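PDB 2VK2: galactofuranose-binding protein YtfQ from Escherichia coli, which binds alpha- and beta-galactofuranose in the periplasm as the solute-binding component of the YtfQRT-YjfF ABC transporter. Local coordinates for residues Y233-E246 against T278-K292. Numbering follows the deposited sequence.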
# COMPACT_ATOMS: atom_id res chain seq x y z
N TYR A 233 9.48 2.81 -11.92
CA TYR A 233 10.21 2.19 -13.03
C TYR A 233 10.90 3.24 -13.89
O TYR A 233 12.00 3.01 -14.39
CB TYR A 233 9.28 1.31 -13.87
CG TYR A 233 8.65 0.21 -13.05
CD1 TYR A 233 9.44 -0.77 -12.44
CD2 TYR A 233 7.28 0.16 -12.85
CE1 TYR A 233 8.87 -1.78 -11.67
CE2 TYR A 233 6.70 -0.85 -12.09
CZ TYR A 233 7.50 -1.81 -11.50
OH TYR A 233 6.91 -2.80 -10.74
N LYS A 234 10.26 4.40 -14.05
CA LYS A 234 10.90 5.53 -14.72
C LYS A 234 12.16 5.96 -13.96
O LYS A 234 13.19 6.24 -14.56
CB LYS A 234 9.93 6.71 -14.85
CG LYS A 234 8.80 6.44 -15.81
CD LYS A 234 7.94 7.67 -16.04
CE LYS A 234 6.82 7.37 -17.02
NZ LYS A 234 6.08 8.60 -17.42
N ALA A 235 12.07 6.00 -12.63
CA ALA A 235 13.22 6.32 -11.80
C ALA A 235 14.34 5.29 -11.96
O ALA A 235 15.51 5.65 -12.08
CB ALA A 235 12.81 6.43 -10.34
N MET A 236 13.97 4.01 -11.99
CA MET A 236 14.95 2.94 -12.21
C MET A 236 15.67 3.10 -13.55
O MET A 236 16.88 2.92 -13.63
CB MET A 236 14.28 1.57 -12.17
CG MET A 236 13.85 1.12 -10.79
SD MET A 236 13.18 -0.55 -10.86
CE MET A 236 12.58 -0.73 -9.18
N MET A 237 14.91 3.43 -14.59
CA MET A 237 15.49 3.61 -15.93
C MET A 237 16.47 4.79 -15.99
O MET A 237 17.41 4.77 -16.78
CB MET A 237 14.38 3.76 -16.96
CG MET A 237 13.62 2.46 -17.19
SD MET A 237 12.10 2.68 -18.12
CE MET A 237 12.75 3.03 -19.75
N ASP A 238 16.25 5.79 -15.13
CA ASP A 238 17.18 6.92 -15.00
C ASP A 238 18.31 6.67 -14.00
O ASP A 238 19.14 7.55 -13.76
CB ASP A 238 16.42 8.20 -14.59
CG ASP A 238 15.61 8.78 -15.73
OD1 ASP A 238 15.90 8.48 -16.91
OD2 ASP A 238 14.68 9.56 -15.44
N GLY A 239 18.34 5.48 -13.41
CA GLY A 239 19.39 5.10 -12.47
C GLY A 239 19.22 5.64 -11.06
O GLY A 239 20.17 5.63 -10.27
N GLU A 240 18.01 6.10 -10.73
CA GLU A 240 17.78 6.82 -9.48
C GLU A 240 16.98 6.05 -8.42
O GLU A 240 16.79 6.55 -7.32
CB GLU A 240 17.12 8.17 -9.79
CG GLU A 240 18.00 9.03 -10.69
CD GLU A 240 17.52 10.45 -10.86
OE1 GLU A 240 16.31 10.71 -10.68
OE2 GLU A 240 18.36 11.32 -11.20
N ALA A 241 16.53 4.84 -8.76
CA ALA A 241 15.85 3.95 -7.81
C ALA A 241 16.37 2.52 -8.00
O ALA A 241 16.73 2.14 -9.10
CB ALA A 241 14.35 4.01 -8.01
N ASN A 242 16.38 1.73 -6.93
CA ASN A 242 17.01 0.41 -6.97
C ASN A 242 16.09 -0.80 -6.91
O ASN A 242 16.34 -1.79 -7.59
CB ASN A 242 18.06 0.28 -5.87
CG ASN A 242 19.12 1.32 -5.97
OD1 ASN A 242 20.10 1.17 -6.72
ND2 ASN A 242 18.95 2.40 -5.25
N ALA A 243 15.05 -0.75 -6.08
CA ALA A 243 14.23 -1.94 -5.84
C ALA A 243 12.80 -1.56 -5.50
O ALA A 243 12.57 -0.65 -4.71
CB ALA A 243 14.84 -2.76 -4.71
N SER A 244 11.84 -2.26 -6.10
CA SER A 244 10.44 -2.08 -5.75
C SER A 244 9.66 -3.38 -5.85
O SER A 244 9.88 -4.18 -6.76
CB SER A 244 9.78 -1.03 -6.66
OG SER A 244 8.41 -0.86 -6.32
N VAL A 245 8.73 -3.58 -4.92
CA VAL A 245 7.86 -4.74 -4.92
C VAL A 245 6.52 -4.37 -5.54
O VAL A 245 5.87 -3.42 -5.09
CB VAL A 245 7.65 -5.28 -3.49
CG1 VAL A 245 6.66 -6.43 -3.50
CG2 VAL A 245 8.97 -5.72 -2.89
N GLU A 246 6.10 -5.11 -6.55
CA GLU A 246 4.83 -4.86 -7.22
C GLU A 246 3.64 -5.22 -6.33
O GLU A 246 3.64 -6.27 -5.69
CB GLU A 246 4.74 -5.67 -8.51
CG GLU A 246 3.48 -5.43 -9.31
CD GLU A 246 3.29 -6.45 -10.41
OE1 GLU A 246 3.59 -6.13 -11.57
OE2 GLU A 246 2.84 -7.58 -10.11
N THR A 278 5.97 -9.50 -6.05
CA THR A 278 7.18 -9.78 -6.82
C THR A 278 8.15 -8.61 -6.73
O THR A 278 7.76 -7.47 -6.94
CB THR A 278 6.86 -10.04 -8.30
OG1 THR A 278 5.83 -11.03 -8.40
CG2 THR A 278 8.10 -10.50 -9.06
N LEU A 279 9.41 -8.91 -6.42
CA LEU A 279 10.48 -7.90 -6.42
C LEU A 279 10.92 -7.59 -7.84
O LEU A 279 11.18 -8.50 -8.63
CB LEU A 279 11.68 -8.41 -5.62
CG LEU A 279 12.88 -7.47 -5.53
CD1 LEU A 279 12.56 -6.27 -4.65
CD2 LEU A 279 14.09 -8.21 -5.00
N TYR A 280 11.00 -6.30 -8.16
CA TYR A 280 11.50 -5.85 -9.45
C TYR A 280 12.68 -4.90 -9.27
O TYR A 280 12.67 -4.03 -8.40
CB TYR A 280 10.38 -5.18 -10.25
CG TYR A 280 9.37 -6.18 -10.78
CD1 TYR A 280 9.71 -7.07 -11.79
CD2 TYR A 280 8.08 -6.24 -10.26
CE1 TYR A 280 8.80 -7.99 -12.28
CE2 TYR A 280 7.16 -7.16 -10.74
CZ TYR A 280 7.53 -8.03 -11.75
OH TYR A 280 6.62 -8.95 -12.23
N LEU A 281 13.69 -5.10 -10.12
CA LEU A 281 14.91 -4.31 -10.11
C LEU A 281 15.06 -3.63 -11.48
O LEU A 281 14.28 -3.92 -12.38
CB LEU A 281 16.10 -5.23 -9.81
CG LEU A 281 15.98 -6.07 -8.53
CD1 LEU A 281 17.17 -7.01 -8.39
CD2 LEU A 281 15.85 -5.19 -7.29
N PRO A 282 16.03 -2.71 -11.62
CA PRO A 282 16.15 -1.94 -12.87
C PRO A 282 16.26 -2.75 -14.16
O PRO A 282 15.86 -2.26 -15.22
CB PRO A 282 17.41 -1.10 -12.64
CG PRO A 282 17.46 -0.93 -11.16
CD PRO A 282 17.04 -2.27 -10.64
N ASP A 283 16.78 -3.97 -14.09
CA ASP A 283 16.94 -4.81 -15.28
C ASP A 283 15.61 -5.18 -15.96
O ASP A 283 15.60 -5.55 -17.13
CB ASP A 283 17.74 -6.08 -14.96
CG ASP A 283 17.01 -7.02 -14.02
OD1 ASP A 283 16.27 -6.54 -13.13
OD2 ASP A 283 17.18 -8.25 -14.15
N THR A 284 14.50 -5.08 -15.23
CA THR A 284 13.17 -5.35 -15.78
C THR A 284 12.26 -4.11 -15.81
O THR A 284 11.07 -4.23 -16.11
CB THR A 284 12.46 -6.45 -14.97
OG1 THR A 284 12.30 -6.01 -13.61
CG2 THR A 284 13.26 -7.74 -14.99
N ALA A 285 12.82 -2.94 -15.51
CA ALA A 285 12.03 -1.72 -15.34
C ALA A 285 11.27 -1.31 -16.60
O ALA A 285 10.09 -0.96 -16.53
CB ALA A 285 12.92 -0.57 -14.87
N LYS A 286 11.94 -1.36 -17.74
CA LYS A 286 11.31 -0.99 -19.01
C LYS A 286 10.12 -1.89 -19.33
O LYS A 286 9.06 -1.41 -19.72
CB LYS A 286 12.34 -1.04 -20.15
CG LYS A 286 11.84 -0.45 -21.46
CD LYS A 286 12.95 -0.41 -22.50
CE LYS A 286 12.46 0.15 -23.83
NZ LYS A 286 11.45 -0.74 -24.47
N GLU A 287 10.31 -3.20 -19.16
CA GLU A 287 9.26 -4.19 -19.41
C GLU A 287 8.06 -3.99 -18.48
O GLU A 287 6.91 -4.07 -18.92
CB GLU A 287 9.79 -5.61 -19.25
CG GLU A 287 10.77 -6.03 -20.33
N GLU A 288 8.33 -3.73 -17.20
CA GLU A 288 7.26 -3.51 -16.23
C GLU A 288 6.52 -2.20 -16.48
O GLU A 288 5.29 -2.16 -16.36
CB GLU A 288 7.81 -3.54 -14.80
CG GLU A 288 8.25 -4.93 -14.34
CD GLU A 288 7.14 -5.96 -14.46
OE1 GLU A 288 6.01 -5.68 -13.99
OE2 GLU A 288 7.39 -7.04 -15.02
N LEU A 289 7.25 -1.15 -16.84
CA LEU A 289 6.66 0.14 -17.18
C LEU A 289 5.68 0.01 -18.35
O LEU A 289 4.63 0.66 -18.36
CB LEU A 289 7.75 1.16 -17.52
CG LEU A 289 7.29 2.58 -17.87
CD1 LEU A 289 6.48 3.19 -16.73
CD2 LEU A 289 8.48 3.46 -18.21
N GLU A 290 6.02 -0.82 -19.33
CA GLU A 290 5.16 -1.08 -20.48
C GLU A 290 3.89 -1.83 -20.08
O GLU A 290 2.82 -1.61 -20.67
CB GLU A 290 5.91 -1.88 -21.55
N LYS A 291 4.00 -2.72 -19.09
CA LYS A 291 2.85 -3.47 -18.59
C LYS A 291 1.91 -2.59 -17.76
O LYS A 291 0.69 -2.68 -17.91
CB LYS A 291 3.30 -4.66 -17.75
CG LYS A 291 3.97 -5.77 -18.55
CD LYS A 291 4.52 -6.86 -17.65
CE LYS A 291 5.34 -7.87 -18.43
NZ LYS A 291 4.55 -8.56 -19.48
N LYS A 292 2.48 -1.74 -16.91
CA LYS A 292 1.72 -0.85 -16.02
C LYS A 292 0.36 -0.48 -16.60
O LYS A 292 -0.38 0.33 -16.04
CB LYS A 292 2.50 0.43 -15.71
CG LYS A 292 3.71 0.25 -14.82
CD LYS A 292 3.35 -0.31 -13.45
CE LYS A 292 3.58 -1.82 -13.36
NZ LYS A 292 3.22 -2.35 -12.01
O HOH W 1 5.21 -4.19 -11.94
O HOH W 2 3.53 -9.08 -7.97
O HOH W 3 3.98 -8.87 -12.43
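Glu288 lays its CB over the centre of the Tyr233 ring, 3.7 Å from the centroid, a CH-pi contact. CB of Tyr280 meets the same ring at its edge, in plane. The Lys292 chain, poorly ordered, crosses Tyr233 at about a right angle near CE2. The Tyr233 CG stands anti to its carbonyl carbon (chi1 -59°), which sends the ring across helix 285-291 and its hydroxyl toward the strands. There Tyr233 OH donates to a water at 2.5 Å. That water donates to Glu246 OE1 and Glu288 OE1 and accepts from Lys292 NZ. It thus bridges two like charges, Glu246 OE1 and Glu288 OE1, 3.5 Å apart. The lysine probably offsets their charge; its NZ also bonds Gly228 O. An alanine in place of Tyr233 would probably leave Glu288 CB without its aromatic partner and this water short of one donor.

Tyr280 is flanked on both faces, by the Glu288 carboxylate carbon and by Thr278 CG2. Glu246 CB reaches the ring edge, 3.6 Å from Tyr280 CE2. On the helix, Met236 stretches its extended chain past Pro282, and its CE comes within 3.4 Å of Tyr280 O. Ala285 CB packs on Met236 CB at 3.7 Å. Further out, Met237 SD lies against Leu289 CD2.

The strands pair through Ser244 and Tyr280, whose backbones exchange two hydrogen bonds. The bond from Ser244 N to Tyr280 O is nearly straight (171°). Ser244 OG bonds Asp200; its side chain lies about 5 Å from that of sugar-binding Asp227. Helices 233-237 and 285-291 run nearly antiparallel (153°) on the sheet face bearing Ser244 and Tyr280. Strand 278-280, the antiparallel edge of an otherwise parallel sheet, and the helix after it complete one lobe of a two-lobed periplasmic sugar-binding protein.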